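Local coordinates for McyG protein (Microcystis aeruginosa PCC 7806, PDB 4R0M) that probably activates phenylalanine or related carboxylic acids as acyl-adenylates, through its adenylation domain, during microcystin synthesis, and carries a peptidyl carrier domain for the activated unit, at residues A[63-68]-A[156-161]; A[518-523]-A[553-558]; A[24-29]-A[239-244]; A[255-260]-A[286-291]. All coordinates share one frame; numbering follows the deposited sequence.

Interaction 1: residues A[63-68]-A[156-161]; sequences EQKGIK and NELRKA
Lys-65 NZ lies 3.4 Å from Glu-157 OE2, a long and weak hydrogen bond that is also the salt bridge of this contact. The two side chains cross at about a right angle. Glu-157 runs extended with CG anti to the backbone N (chi1 -161°), which carries its carboxylate out to the lysine although its CB does not point that way. Lys-65 bends at chi2 (-73°), and the outer part of its chain then stretches toward the acid. Both residues are exposed, so water probably weakens the attraction between the charges. Beneath this polar end, Lys-65 CG rests 4.2 Å from CD2 of the buried Leu-158, whose side chain also packs on Ile-58 and Leu-62 of helix 48-64 and on Ile-153. The lysine thus lays its aliphatic part over a small apolar patch and brings its ammonium end to Glu-157. In the third touch, Gln-64 OE1 lies 3.8 Å from Ala-161 CB, a van der Waals contact. The other end of the same amide, NE2, is hydrogen-bonded to the carbonyl O of Pro-162, which fixes how the amide is turned. Helix 48-64 closes at Gly-66 in a Schellman motif, with Gly-66 N bonded to Glu-63 O at 3.0 Å, while a type I beta turn runs from Leu-158 to Ala-161. The arrangement is a surface packing of the chain leaving helix 48-64 against this turn, which comes soon after strand 152-154, the edge strand of the four-stranded parallel sheet in the adenylation domain.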
loop_
_atom_site.group_PDB
_atom_site.type_symbol
_atom_site.label_atom_id
_atom_site.label_comp_id
_atom_site.label_asym_id
_atom_site.label_seq_id
_atom_site.Cartn_x
_atom_site.Cartn_y
_atom_site.Cartn_z
ATOM N N GLU A 63 7.877 6.556 -28.268
ATOM C CA GLU A 63 7.366 6.534 -29.641
ATOM C C GLU A 63 8.414 6.053 -30.647
ATOM O O GLU A 63 8.104 5.268 -31.545
ATOM C CB GLU A 63 6.848 7.917 -30.050
ATOM C CG GLU A 63 5.497 8.296 -29.457
ATOM C CD GLU A 63 5.007 9.656 -29.932
ATOM O OE1 GLU A 63 5.732 10.659 -29.749
ATOM O OE2 GLU A 63 3.891 9.723 -30.488
ATOM N N GLN A 64 9.652 6.519 -30.484
ATOM C CA GLN A 64 10.755 6.142 -31.371
ATOM C C GLN A 64 11.143 4.667 -31.260
ATOM O O GLN A 64 11.720 4.105 -32.193
ATOM C CB GLN A 64 11.976 7.032 -31.130
ATOM C CG GLN A 64 11.899 8.390 -31.814
ATOM C CD GLN A 64 13.138 9.242 -31.588
ATOM O OE1 GLN A 64 14.199 8.741 -31.206
ATOM N NE2 GLN A 64 13.008 10.543 -31.829
ATOM N N LYS A 65 10.825 4.049 -30.124
ATOM C CA LYS A 65 11.064 2.619 -29.927
ATOM C C LYS A 65 9.897 1.767 -30.435
ATOM O O LYS A 65 9.933 0.541 -30.343
ATOM C CB LYS A 65 11.366 2.303 -28.455
ATOM C CG LYS A 65 12.638 2.942 -27.912
ATOM C CD LYS A 65 13.902 2.283 -28.448
ATOM C CE LYS A 65 15.095 3.221 -28.333
ATOM N NZ LYS A 65 16.389 2.534 -28.601
ATOM N N GLY A 66 8.868 2.422 -30.969
ATOM C CA GLY A 66 7.728 1.730 -31.569
ATOM C C GLY A 66 6.545 1.508 -30.643
ATOM O O GLY A 66 5.601 0.804 -30.999
ATOM N N ILE A 67 6.593 2.105 -29.456
ATOM C CA ILE A 67 5.499 1.989 -28.494
ATOM C C ILE A 67 4.403 2.989 -28.847
ATOM O O ILE A 67 4.631 4.200 -28.857
ATOM C CB ILE A 67 5.976 2.194 -27.035
ATOM C CG1 ILE A 67 7.146 1.251 -26.693
ATOM C CG2 ILE A 67 4.820 2.028 -26.057
ATOM C CD1 ILE A 67 6.858 -0.231 -26.854
ATOM N N LYS A 68 3.215 2.470 -29.134
ATOM C CA LYS A 68 2.109 3.281 -29.634
ATOM C C LYS A 68 1.001 3.457 -28.599
ATOM O O LYS A 68 1.016 2.824 -27.540
ATOM C CB LYS A 68 1.544 2.670 -30.924
ATOM C CG LYS A 68 2.555 2.564 -32.059
ATOM C CD LYS A 68 1.920 2.070 -33.353
ATOM C CE LYS A 68 1.669 0.569 -33.332
ATOM N NZ LYS A 68 0.984 0.108 -34.572
ATOM N N ASN A 156 16.836 7.063 -18.816
ATOM C CA ASN A 156 17.908 7.947 -19.276
ATOM C C ASN A 156 18.308 7.767 -20.741
ATOM O O ASN A 156 18.823 8.700 -21.359
ATOM C CB ASN A 156 19.135 7.839 -18.364
ATOM C CG ASN A 156 18.983 8.641 -17.082
ATOM O OD1 ASN A 156 19.392 8.197 -16.008
ATOM N ND2 ASN A 156 18.393 9.832 -17.187
ATOM N N GLU A 157 18.077 6.578 -21.292
ATOM C CA GLU A 157 18.277 6.361 -22.721
ATOM C C GLU A 157 17.138 6.996 -23.523
ATOM O O GLU A 157 17.361 7.522 -24.615
ATOM C CB GLU A 157 18.404 4.873 -23.052
ATOM C CG GLU A 157 19.066 4.608 -24.399
ATOM C CD GLU A 157 18.819 3.207 -24.930
ATOM O OE1 GLU A 157 18.795 2.248 -24.130
ATOM O OE2 GLU A 157 18.657 3.064 -26.162
ATOM N N LEU A 158 15.925 6.945 -22.971
ATOM C CA LEU A 158 14.752 7.573 -23.588
ATOM C C LEU A 158 14.840 9.094 -23.527
ATOM O O LEU A 158 14.286 9.785 -24.382
ATOM C CB LEU A 158 13.457 7.104 -22.915
ATOM C CG LEU A 158 13.078 5.621 -22.957
ATOM C CD1 LEU A 158 11.997 5.342 -21.929
ATOM C CD2 LEU A 158 12.619 5.183 -24.338
ATOM N N ARG A 159 15.535 9.602 -22.512
ATOM C CA ARG A 159 15.783 11.034 -22.360
ATOM C C ARG A 159 16.763 11.571 -23.411
ATOM O O ARG A 159 16.839 12.780 -23.634
ATOM C CB ARG A 159 16.310 11.343 -20.955
ATOM C CG ARG A 159 15.251 11.332 -19.864
ATOM C CD ARG A 159 15.771 11.983 -18.592
ATOM N NE ARG A 159 14.722 12.134 -17.585
ATOM C CZ ARG A 159 14.626 11.410 -16.472
ATOM N NH1 ARG A 159 15.522 10.469 -16.200
ATOM N NH2 ARG A 159 13.632 11.629 -15.623
ATOM N N LYS A 160 17.441 10.676 -24.082
ATOM C CA LYS A 160 18.384 11.028 -25.092
ATOM C C LYS A 160 17.770 11.173 -26.444
ATOM O O LYS A 160 18.422 11.586 -27.365
ATOM C CB LYS A 160 19.423 9.945 -25.199
ATOM C CG LYS A 160 20.354 9.848 -24.036
ATOM C CD LYS A 160 21.434 8.874 -24.387
ATOM C CE LYS A 160 22.203 8.428 -23.171
ATOM N NZ LYS A 160 22.966 9.515 -22.519
ATOM N N ALA A 161 16.511 10.820 -26.565
ATOM C CA ALA A 161 15.885 10.766 -27.854
ATOM C C ALA A 161 15.849 12.125 -28.498
ATOM O O ALA A 161 15.615 13.157 -27.851
ATOM C CB ALA A 161 14.493 10.199 -27.760
#

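Interaction 2: residues A[518-523]-A[553-558]; sequences VIPLER and QEIDQY
Apolar packing carries the contact between Pro-520 and Ile-555, in which the end methyl of Ile-555 comes head-on to the CG–CD side of the proline ring. Ile-555 CD1 lies 3.5 Å from Pro-520 CD and 4.1 Å from Pro-520 CG. Ile-555 places CG1 beside the backbone N, anti to the carbonyl carbon (chi1 -66°), and an extended second torsion (155°) carries CD1 away from the helix to the strand. The same CD1 also lies 4.1 Å from the carbonyl O of Val-518, a van der Waals neighbour. Here helix 549-558 packs by one isoleucine against strand 517-520, an outer strand of a three-stranded mixed sheet that also holds 468-474 and 479-486; Phe-486 of strand 479-486 and Val-500 of helix 498-511 adjoin the proline as well. Arg-551, one turn before Ile-555, adds polar links: its NH1 is hydrogen-bonded to Pro-520 O on the strand and forms a salt bridge with Glu-522 OE1 in the loop beyond. Within the helix, Gln-557 N is bonded to Gln-553 O at 2.7 Å.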
loop_
_atom_site.group_PDB
_atom_site.type_symbol
_atom_site.label_atom_id
_atom_site.label_comp_id
_atom_site.label_asym_id
_atom_site.label_seq_id
_atom_site.Cartn_x
_atom_site.Cartn_y
_atom_site.Cartn_z
ATOM N N VAL A 518 5.199 -21.316 17.218
ATOM C CA VAL A 518 5.785 -19.982 17.117
ATOM C C VAL A 518 7.100 -20.091 16.353
ATOM O O VAL A 518 8.087 -20.622 16.867
ATOM C CB VAL A 518 6.019 -19.331 18.502
ATOM C CG1 VAL A 518 6.577 -17.924 18.350
ATOM C CG2 VAL A 518 4.730 -19.292 19.310
ATOM N N ILE A 519 7.103 -19.584 15.122
ATOM C CA ILE A 519 8.231 -19.766 14.207
ATOM C C ILE A 519 8.999 -18.467 13.938
ATOM O O ILE A 519 8.454 -17.528 13.348
ATOM C CB ILE A 519 7.777 -20.373 12.861
ATOM C CG1 ILE A 519 6.802 -21.537 13.089
ATOM C CG2 ILE A 519 8.987 -20.812 12.046
ATOM C CD1 ILE A 519 5.782 -21.718 11.984
ATOM N N PRO A 520 10.273 -18.412 14.374
ATOM C CA PRO A 520 11.173 -17.314 14.027
ATOM C C PRO A 520 11.516 -17.344 12.543
ATOM O O PRO A 520 11.633 -18.423 11.953
ATOM C CB PRO A 520 12.428 -17.607 14.858
ATOM C CG PRO A 520 11.974 -18.514 15.949
ATOM C CD PRO A 520 10.895 -19.345 15.327
ATOM N N LEU A 521 11.668 -16.165 11.951
ATOM C CA LEU A 521 11.980 -16.053 10.533
ATOM C C LEU A 521 13.010 -14.979 10.231
ATOM O O LEU A 521 13.038 -13.926 10.872
ATOM C CB LEU A 521 10.710 -15.797 9.719
ATOM C CG LEU A 521 10.003 -17.026 9.149
ATOM C CD1 LEU A 521 8.622 -16.646 8.639
ATOM C CD2 LEU A 521 10.832 -17.662 8.040
ATOM N N GLU A 522 13.866 -15.268 9.254
ATOM C CA GLU A 522 14.788 -14.276 8.713
ATOM C C GLU A 522 13.983 -13.191 8.006
ATOM O O GLU A 522 13.035 -13.489 7.273
ATOM C CB GLU A 522 15.818 -14.915 7.763
ATOM C CG GLU A 522 15.331 -16.126 6.973
ATOM C CD GLU A 522 15.368 -17.421 7.776
ATOM O OE1 GLU A 522 14.291 -18.034 7.955
ATOM O OE2 GLU A 522 16.464 -17.826 8.230
ATOM N N ARG A 523 14.365 -11.939 8.251
ATOM C CA ARG A 523 13.636 -10.762 7.763
ATOM C C ARG A 523 13.348 -10.822 6.265
ATOM O O ARG A 523 12.267 -10.430 5.824
ATOM C CB ARG A 523 14.396 -9.471 8.096
ATOM C CG ARG A 523 14.790 -9.324 9.560
ATOM C CD ARG A 523 15.409 -7.967 9.869
ATOM N NE ARG A 523 16.578 -7.665 9.041
ATOM C CZ ARG A 523 16.631 -6.695 8.128
ATOM N NH1 ARG A 523 15.583 -5.907 7.918
ATOM N NH2 ARG A 523 17.741 -6.505 7.427
ATOM N N GLN A 553 10.862 -28.547 14.514
ATOM C CA GLN A 553 11.484 -29.678 15.200
ATOM C C GLN A 553 12.712 -29.235 15.992
ATOM O O GLN A 553 12.873 -29.613 17.153
ATOM C CB GLN A 553 11.850 -30.793 14.211
ATOM C CG GLN A 553 10.657 -31.506 13.585
ATOM C CD GLN A 553 9.751 -32.171 14.610
ATOM O OE1 GLN A 553 10.194 -33.005 15.403
ATOM N NE2 GLN A 553 8.473 -31.806 14.593
ATOM N N GLU A 554 13.553 -28.417 15.358
ATOM C CA GLU A 554 14.776 -27.888 15.966
ATOM C C GLU A 554 14.495 -27.104 17.253
ATOM O O GLU A 554 15.218 -27.250 18.244
ATOM C CB GLU A 554 15.528 -27.011 14.960
ATOM C CG GLU A 554 16.908 -26.554 15.415
ATOM C CD GLU A 554 17.481 -25.443 14.549
ATOM O OE1 GLU A 554 16.700 -24.722 13.888
ATOM O OE2 GLU A 554 18.720 -25.282 14.536
ATOM N N ILE A 555 13.450 -26.278 17.224
ATOM C CA ILE A 555 13.022 -25.515 18.399
ATOM C C ILE A 555 12.462 -26.461 19.462
ATOM O O ILE A 555 12.795 -26.341 20.643
ATOM C CB ILE A 555 11.987 -24.423 18.032
ATOM C CG1 ILE A 555 12.639 -23.350 17.154
ATOM C CG2 ILE A 555 11.411 -23.766 19.283
ATOM C CD1 ILE A 555 11.660 -22.599 16.281
ATOM N N ASP A 556 11.631 -27.408 19.028
ATOM C CA ASP A 556 11.058 -28.417 19.918
ATOM C C ASP A 556 12.140 -29.285 20.566
ATOM O O ASP A 556 12.005 -29.692 21.722
ATOM C CB ASP A 556 10.055 -29.290 19.164
ATOM C CG ASP A 556 9.066 -29.974 20.089
ATOM O OD1 ASP A 556 8.507 -29.296 20.978
ATOM O OD2 ASP A 556 8.839 -31.190 19.920
ATOM N N GLN A 557 13.209 -29.555 19.816
ATOM C CA GLN A 557 14.372 -30.278 20.330
ATOM C C GLN A 557 15.165 -29.429 21.319
ATOM O O GLN A 557 15.782 -29.962 22.244
ATOM C CB GLN A 557 15.286 -30.726 19.188
ATOM C CG GLN A 557 14.776 -31.926 18.404
ATOM C CD GLN A 557 15.384 -32.024 17.015
ATOM O OE1 GLN A 557 16.537 -31.647 16.796
ATOM N NE2 GLN A 557 14.606 -32.534 16.066
ATOM N N TYR A 558 15.154 -28.111 21.113
ATOM C CA TYR A 558 15.819 -27.187 22.030
ATOM C C TYR A 558 15.035 -27.045 23.333
ATOM O O TYR A 558 15.627 -26.990 24.414
ATOM C CB TYR A 558 16.050 -25.819 21.386
ATOM C CG TYR A 558 16.870 -24.898 22.258
ATOM C CD1 TYR A 558 18.265 -24.934 22.225
ATOM C CD2 TYR A 558 16.253 -24.004 23.136
ATOM C CE1 TYR A 558 19.021 -24.098 23.032
ATOM C CE2 TYR A 558 17.000 -23.165 23.945
ATOM C CZ TYR A 558 18.382 -23.216 23.889
ATOM O OH TYR A 558 19.125 -22.383 24.691
#

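Interaction 3: residues A[24-29]-A[239-244]; sequences ETATKH and DLACDQ
His-29 leans over the end of helix 227-240 and lays one ring face on the methyl of Ala-241. From CB the side chain sets out with CG anti to the carbonyl carbon (chi1 -54°), bringing the imidazole back beside its own backbone N. His-29 CG then lies 3.9 Å from Ala-241 CB. The next ring atom, CD2, comes nearer to Ala-241 CB, at 3.6 Å, and NE2 is the last to meet Ala-241 CB, at 4.0 Å. The methyl therefore sits over the CG–CD2–NE2 side of the ring, offset from its middle: Ala-241 CB is 3.9 Å from the His-29 ring centroid and 23° off the normal, a CH-pi contact. The carbonyl oxygens of Thr-25 and Ala-26 lie at the ring edge, in its plane. Ala-26 adds a second touch to Ala-241, with the two CB methyls 4.3 Å apart, and the methyl of Ala-241 is shared between helix 19-27 and the histidine. Ala-241 is the C-prime residue of a Schellman motif, with positive phi (61°), in which Cys-242 N bonds back to Ala-237 O and Ala-241 N to Val-238 O. The chain then passes into strand 243-246, which pairs in parallel with strands 33-37 and 217-220 of the nine-stranded mixed sheet. The contact thus joins the ends of two helices, which lead on to the neighbouring strands 33-37 and 243-246. Contact between the segments is apolar, CH-pi and methyl packing, and rests on close fit rather than on a directional polar bond.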
loop_
_atom_site.group_PDB
_atom_site.type_symbol
_atom_site.label_atom_id
_atom_site.label_comp_id
_atom_site.label_asym_id
_atom_site.label_seq_id
_atom_site.Cartn_x
_atom_site.Cartn_y
_atom_site.Cartn_z
ATOM N N GLU A 24 -1.250 19.653 -17.305
ATOM C CA GLU A 24 -1.147 20.916 -18.040
ATOM C C GLU A 24 -1.624 22.108 -17.207
ATOM O O GLU A 24 -0.985 23.159 -17.203
ATOM C CB GLU A 24 -1.904 20.829 -19.367
ATOM C CG GLU A 24 -1.153 20.057 -20.446
ATOM C CD GLU A 24 -2.065 19.399 -21.468
ATOM O OE1 GLU A 24 -3.278 19.697 -21.488
ATOM O OE2 GLU A 24 -1.562 18.576 -22.262
ATOM N N THR A 25 -2.735 21.928 -16.495
ATOM C CA THR A 25 -3.235 22.917 -15.534
ATOM C C THR A 25 -2.194 23.207 -14.443
ATOM O O THR A 25 -2.028 24.354 -14.026
ATOM C CB THR A 25 -4.557 22.440 -14.887
ATOM O OG1 THR A 25 -5.527 22.186 -15.910
ATOM C CG2 THR A 25 -5.114 23.475 -13.919
ATOM N N ALA A 26 -1.495 22.161 -14.004
ATOM C CA ALA A 26 -0.510 22.264 -12.921
ATOM C C ALA A 26 0.763 23.016 -13.311
ATOM O O ALA A 26 1.412 23.611 -12.452
ATOM C CB ALA A 26 -0.164 20.881 -12.389
ATOM N N THR A 27 1.111 22.989 -14.596
ATOM C CA THR A 27 2.328 23.642 -15.098
ATOM C C THR A 27 2.329 25.161 -14.910
ATOM O O THR A 27 3.386 25.760 -14.702
ATOM C CB THR A 27 2.581 23.332 -16.588
ATOM O OG1 THR A 27 1.419 23.668 -17.353
ATOM C CG2 THR A 27 2.906 21.865 -16.789
ATOM N N LYS A 28 1.145 25.771 -14.984
ATOM C CA LYS A 28 0.982 27.219 -14.804
ATOM C C LYS A 28 1.515 27.693 -13.454
ATOM O O LYS A 28 2.004 28.819 -13.332
ATOM C CB LYS A 28 -0.488 27.620 -14.967
ATOM C CG LYS A 28 -0.997 27.502 -16.395
ATOM C CD LYS A 28 -2.493 27.235 -16.437
ATOM C CE LYS A 28 -2.954 26.957 -17.861
ATOM N NZ LYS A 28 -4.356 26.457 -17.908
ATOM N N HIS A 29 1.419 26.823 -12.451
ATOM C CA HIS A 29 1.972 27.088 -11.128
ATOM C C HIS A 29 3.422 26.694 -11.105
ATOM O O HIS A 29 3.786 25.652 -10.549
ATOM C CB HIS A 29 1.190 26.328 -10.059
ATOM C CG HIS A 29 -0.298 26.587 -10.088
ATOM N ND1 HIS A 29 -0.907 27.407 -9.212
ATOM C CD2 HIS A 29 -1.296 26.101 -10.933
ATOM C CE1 HIS A 29 -2.228 27.445 -9.480
ATOM N NE2 HIS A 29 -2.464 26.645 -10.533
ATOM N N ASP A 239 -3.319 17.397 -9.325
ATOM C CA ASP A 239 -4.680 17.918 -9.453
ATOM C C ASP A 239 -4.874 19.196 -8.641
ATOM O O ASP A 239 -5.520 20.138 -9.096
ATOM C CB ASP A 239 -5.696 16.852 -9.022
ATOM C CG ASP A 239 -7.112 17.155 -9.496
ATOM O OD1 ASP A 239 -7.278 17.881 -10.500
ATOM O OD2 ASP A 239 -8.064 16.650 -8.866
ATOM N N LEU A 240 -4.302 19.218 -7.440
ATOM C CA LEU A 240 -4.325 20.393 -6.577
ATOM C C LEU A 240 -3.298 21.440 -6.998
ATOM O O LEU A 240 -3.414 22.607 -6.622
ATOM C CB LEU A 240 -4.059 19.987 -5.124
ATOM C CG LEU A 240 -5.164 19.284 -4.335
ATOM C CD1 LEU A 240 -4.569 18.596 -3.116
ATOM C CD2 LEU A 240 -6.261 20.261 -3.927
ATOM N N ALA A 241 -2.304 21.012 -7.778
ATOM C CA ALA A 241 -1.136 21.834 -8.128
ATOM C C ALA A 241 -0.329 22.240 -6.886
ATOM O O ALA A 241 0.286 23.310 -6.848
ATOM C CB ALA A 241 -1.543 23.055 -8.950
ATOM N N CYS A 242 -0.334 21.373 -5.876
ATOM C CA CYS A 242 0.383 21.633 -4.630
ATOM C C CYS A 242 1.758 20.970 -4.642
ATOM O O CYS A 242 2.056 20.167 -5.525
ATOM C CB CYS A 242 -0.437 21.154 -3.429
ATOM S SG CYS A 242 -0.478 19.362 -3.183
ATOM N N ASP A 243 2.592 21.316 -3.665
ATOM C CA ASP A 243 3.900 20.687 -3.513
ATOM C C ASP A 243 3.775 19.232 -3.067
ATOM O O ASP A 243 2.987 18.914 -2.169
ATOM C CB ASP A 243 4.763 21.467 -2.518
ATOM C CG ASP A 243 5.481 22.643 -3.157
ATOM O OD1 ASP A 243 5.879 22.544 -4.337
ATOM O OD2 ASP A 243 5.661 23.668 -2.467
ATOM N N GLN A 244 4.540 18.356 -3.713
ATOM C CA GLN A 244 4.606 16.947 -3.319
ATOM C C GLN A 244 6.044 16.470 -3.123
ATOM O O GLN A 244 6.944 16.822 -3.892
ATOM C CB GLN A 244 3.837 16.035 -4.293
ATOM C CG GLN A 244 4.391 15.951 -5.707
ATOM C CD GLN A 244 3.619 14.969 -6.569
ATOM O OE1 GLN A 244 3.871 13.761 -6.541
ATOM N NE2 GLN A 244 2.679 15.487 -7.354
#

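Interaction 4: residues A[255-260]-A[286-291]; sequences QPLQWL and EELKHV
Leu-257 slides past Leu-288 in the opposite direction, and its CD2 lies 3.8 Å from Leu-288 CD2 and 3.9 Å from Leu-288 CG. This is a small leucine cluster in the adenylation domain, joining the type I beta turn from Gln-255 to Gln-258 and helix 258-265 to the loop between helix 275-282 and strand 300-303. Leu-257 holds CG anti to the carbonyl carbon (chi1 -70°) and extends beyond it, pointing its methyls at the loop. Leu-260 crosses Leu-288 at about a right angle with its CD2 3.9 Å from Leu-288 CD2, which thus meets a methyl of each leucine. Ile-319 and Tyr-293 also touch Leu-288, while Ile-281 and Leu-320 pack on Leu-260. Replacing Leu-288 by an alanine would probably leave Leu-257 CD2 and Leu-260 CD2 without their shared partner and open a gap between helix and loop. At the border, Leu-257 CD1 lies 4.2 Å from Glu-287 CG. Within the loop, the His-290 ring presents its edge to Glu-286, and NE2 donates a weak hydrogen bond of 3.4 Å to Glu-286 OE2, at an N-H...O angle of 155°.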
loop_
_atom_site.group_PDB
_atom_site.type_symbol
_atom_site.label_atom_id
_atom_site.label_comp_id
_atom_site.label_asym_id
_atom_site.label_seq_id
_atom_site.Cartn_x
_atom_site.Cartn_y
_atom_site.Cartn_z
ATOM N N GLN A 255 15.946 4.842 9.621
ATOM C CA GLN A 255 15.850 5.826 10.698
ATOM C C GLN A 255 14.445 6.449 10.742
ATOM O O GLN A 255 14.216 7.511 10.161
ATOM C CB GLN A 255 16.929 6.900 10.526
ATOM C CG GLN A 255 17.400 7.531 11.826
ATOM C CD GLN A 255 18.704 8.297 11.667
ATOM O OE1 GLN A 255 18.835 9.157 10.789
ATOM N NE2 GLN A 255 19.675 7.992 12.522
ATOM N N PRO A 256 13.498 5.784 11.437
ATOM C CA PRO A 256 12.081 6.174 11.465
ATOM C C PRO A 256 11.805 7.644 11.784
ATOM O O PRO A 256 10.833 8.210 11.277
ATOM C CB PRO A 256 11.497 5.272 12.555
ATOM C CG PRO A 256 12.345 4.047 12.493
ATOM C CD PRO A 256 13.732 4.546 12.205
ATOM N N LEU A 257 12.657 8.253 12.605
ATOM C CA LEU A 257 12.467 9.641 13.033
ATOM C C LEU A 257 12.696 10.669 11.923
ATOM O O LEU A 257 12.269 11.820 12.044
ATOM C CB LEU A 257 13.335 9.961 14.259
ATOM C CG LEU A 257 12.952 9.297 15.589
ATOM C CD1 LEU A 257 13.820 9.823 16.719
ATOM C CD2 LEU A 257 11.478 9.494 15.920
ATOM N N GLN A 258 13.360 10.248 10.846
ATOM C CA GLN A 258 13.550 11.096 9.668
ATOM C C GLN A 258 12.228 11.518 9.032
ATOM O O GLN A 258 12.145 12.572 8.403
ATOM C CB GLN A 258 14.442 10.406 8.632
ATOM C CG GLN A 258 15.928 10.632 8.853
ATOM C CD GLN A 258 16.304 12.103 8.821
ATOM O OE1 GLN A 258 16.688 12.677 9.840
ATOM N NE2 GLN A 258 16.177 12.723 7.651
ATOM N N TRP A 259 11.202 10.687 9.205
ATOM C CA TRP A 259 9.848 11.008 8.765
ATOM C C TRP A 259 9.330 12.224 9.481
ATOM O O TRP A 259 8.748 13.111 8.859
ATOM C CB TRP A 259 8.923 9.814 8.987
ATOM C CG TRP A 259 7.532 9.975 8.416
ATOM C CD1 TRP A 259 7.125 10.816 7.380
ATOM C CD2 TRP A 259 6.317 9.243 8.807
ATOM N NE1 TRP A 259 5.785 10.673 7.130
ATOM C CE2 TRP A 259 5.240 9.746 7.945
ATOM C CE3 TRP A 259 6.023 8.269 9.754
ATOM C CZ2 TRP A 259 3.937 9.277 8.045
ATOM C CZ3 TRP A 259 4.705 7.804 9.845
ATOM C CH2 TRP A 259 3.688 8.299 9.011
ATOM N N LEU A 260 9.552 12.271 10.794
ATOM C CA LEU A 260 9.162 13.407 11.627
ATOM C C LEU A 260 9.995 14.648 11.310
ATOM O O LEU A 260 9.485 15.771 11.327
ATOM C CB LEU A 260 9.291 13.045 13.110
ATOM C CG LEU A 260 8.086 12.480 13.880
ATOM C CD1 LEU A 260 7.256 11.484 13.079
ATOM C CD2 LEU A 260 8.553 11.859 15.189
ATOM N N GLU A 286 11.591 6.565 23.701
ATOM C CA GLU A 286 12.687 6.955 24.586
ATOM C C GLU A 286 13.467 8.163 24.058
ATOM O O GLU A 286 13.584 9.178 24.750
ATOM C CB GLU A 286 13.622 5.760 24.838
ATOM C CG GLU A 286 14.853 6.056 25.691
ATOM C CD GLU A 286 14.521 6.499 27.110
ATOM O OE1 GLU A 286 13.491 6.053 27.664
ATOM O OE2 GLU A 286 15.301 7.295 27.676
ATOM N N GLU A 287 13.988 8.048 22.838
ATOM C CA GLU A 287 14.760 9.127 22.207
ATOM C C GLU A 287 13.913 10.353 21.846
ATOM O O GLU A 287 14.453 11.436 21.613
ATOM C CB GLU A 287 15.541 8.625 20.980
ATOM C CG GLU A 287 14.823 7.585 20.131
ATOM C CD GLU A 287 15.072 6.165 20.614
ATOM O OE1 GLU A 287 16.132 5.599 20.273
ATOM O OE2 GLU A 287 14.207 5.615 21.330
ATOM N N LEU A 288 12.593 10.179 21.814
ATOM C CA LEU A 288 11.660 11.278 21.561
ATOM C C LEU A 288 11.392 12.135 22.803
ATOM O O LEU A 288 10.671 13.135 22.731
ATOM C CB LEU A 288 10.344 10.747 20.982
ATOM C CG LEU A 288 10.309 10.474 19.474
ATOM C CD1 LEU A 288 9.148 9.558 19.121
ATOM C CD2 LEU A 288 10.236 11.769 18.677
ATOM N N LYS A 289 11.972 11.739 23.933
ATOM C CA LYS A 289 11.898 12.526 25.165
ATOM C C LYS A 289 13.047 13.527 25.263
ATOM O O LYS A 289 12.952 14.518 25.989
ATOM C CB LYS A 289 11.893 11.614 26.394
ATOM C CG LYS A 289 10.556 10.943 26.667
ATOM C CD LYS A 289 10.644 9.995 27.852
ATOM C CE LYS A 289 9.314 9.299 28.096
ATOM N NZ LYS A 289 9.416 8.244 29.143
ATOM N N HIS A 290 14.125 13.265 24.526
ATOM C CA HIS A 290 15.343 14.073 24.607
ATOM C C HIS A 290 15.501 15.033 23.458
ATOM O O HIS A 290 16.303 15.966 23.528
ATOM C CB HIS A 290 16.571 13.176 24.751
ATOM C CG HIS A 290 16.509 12.262 25.952
ATOM N ND1 HIS A 290 16.766 12.691 27.203
ATOM C CD2 HIS A 290 16.192 10.907 26.059
ATOM C CE1 HIS A 290 16.628 11.665 28.067
ATOM N NE2 HIS A 290 16.274 10.575 27.365
ATOM N N VAL A 291 14.743 14.803 22.387
ATOM C CA VAL A 291 14.620 15.770 21.294
ATOM C C VAL A 291 13.158 16.189 21.138
ATOM O O VAL A 291 12.250 15.486 21.589
ATOM C CB VAL A 291 15.170 15.234 19.945
ATOM C CG1 VAL A 291 16.676 15.028 20.017
ATOM C CG2 VAL A 291 14.464 13.952 19.522
#

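Overall arrangement
Interactions 3, 1 and 4 come first in the chain and interaction 2 last, on the three-stranded sheet of 468-474, 479-486 and 517-520. Along the sequence, interaction 3 spans the widest loop and encloses interaction 1; interactions 4 and 2 follow in series. None touches another: the centres of 1 and 3 are about 26 Å apart, and those of 2 and 3, on opposite sides of the chain's centre, about 53 Å. Interaction 1 borders the four-stranded parallel sheet, while helices 227-240 and 258-265 of interactions 3 and 4 each lead into strands of the nine-stranded sheet. The contacts are thus local packings spread over different sheets of the enzyme, each joining segments separated in sequence.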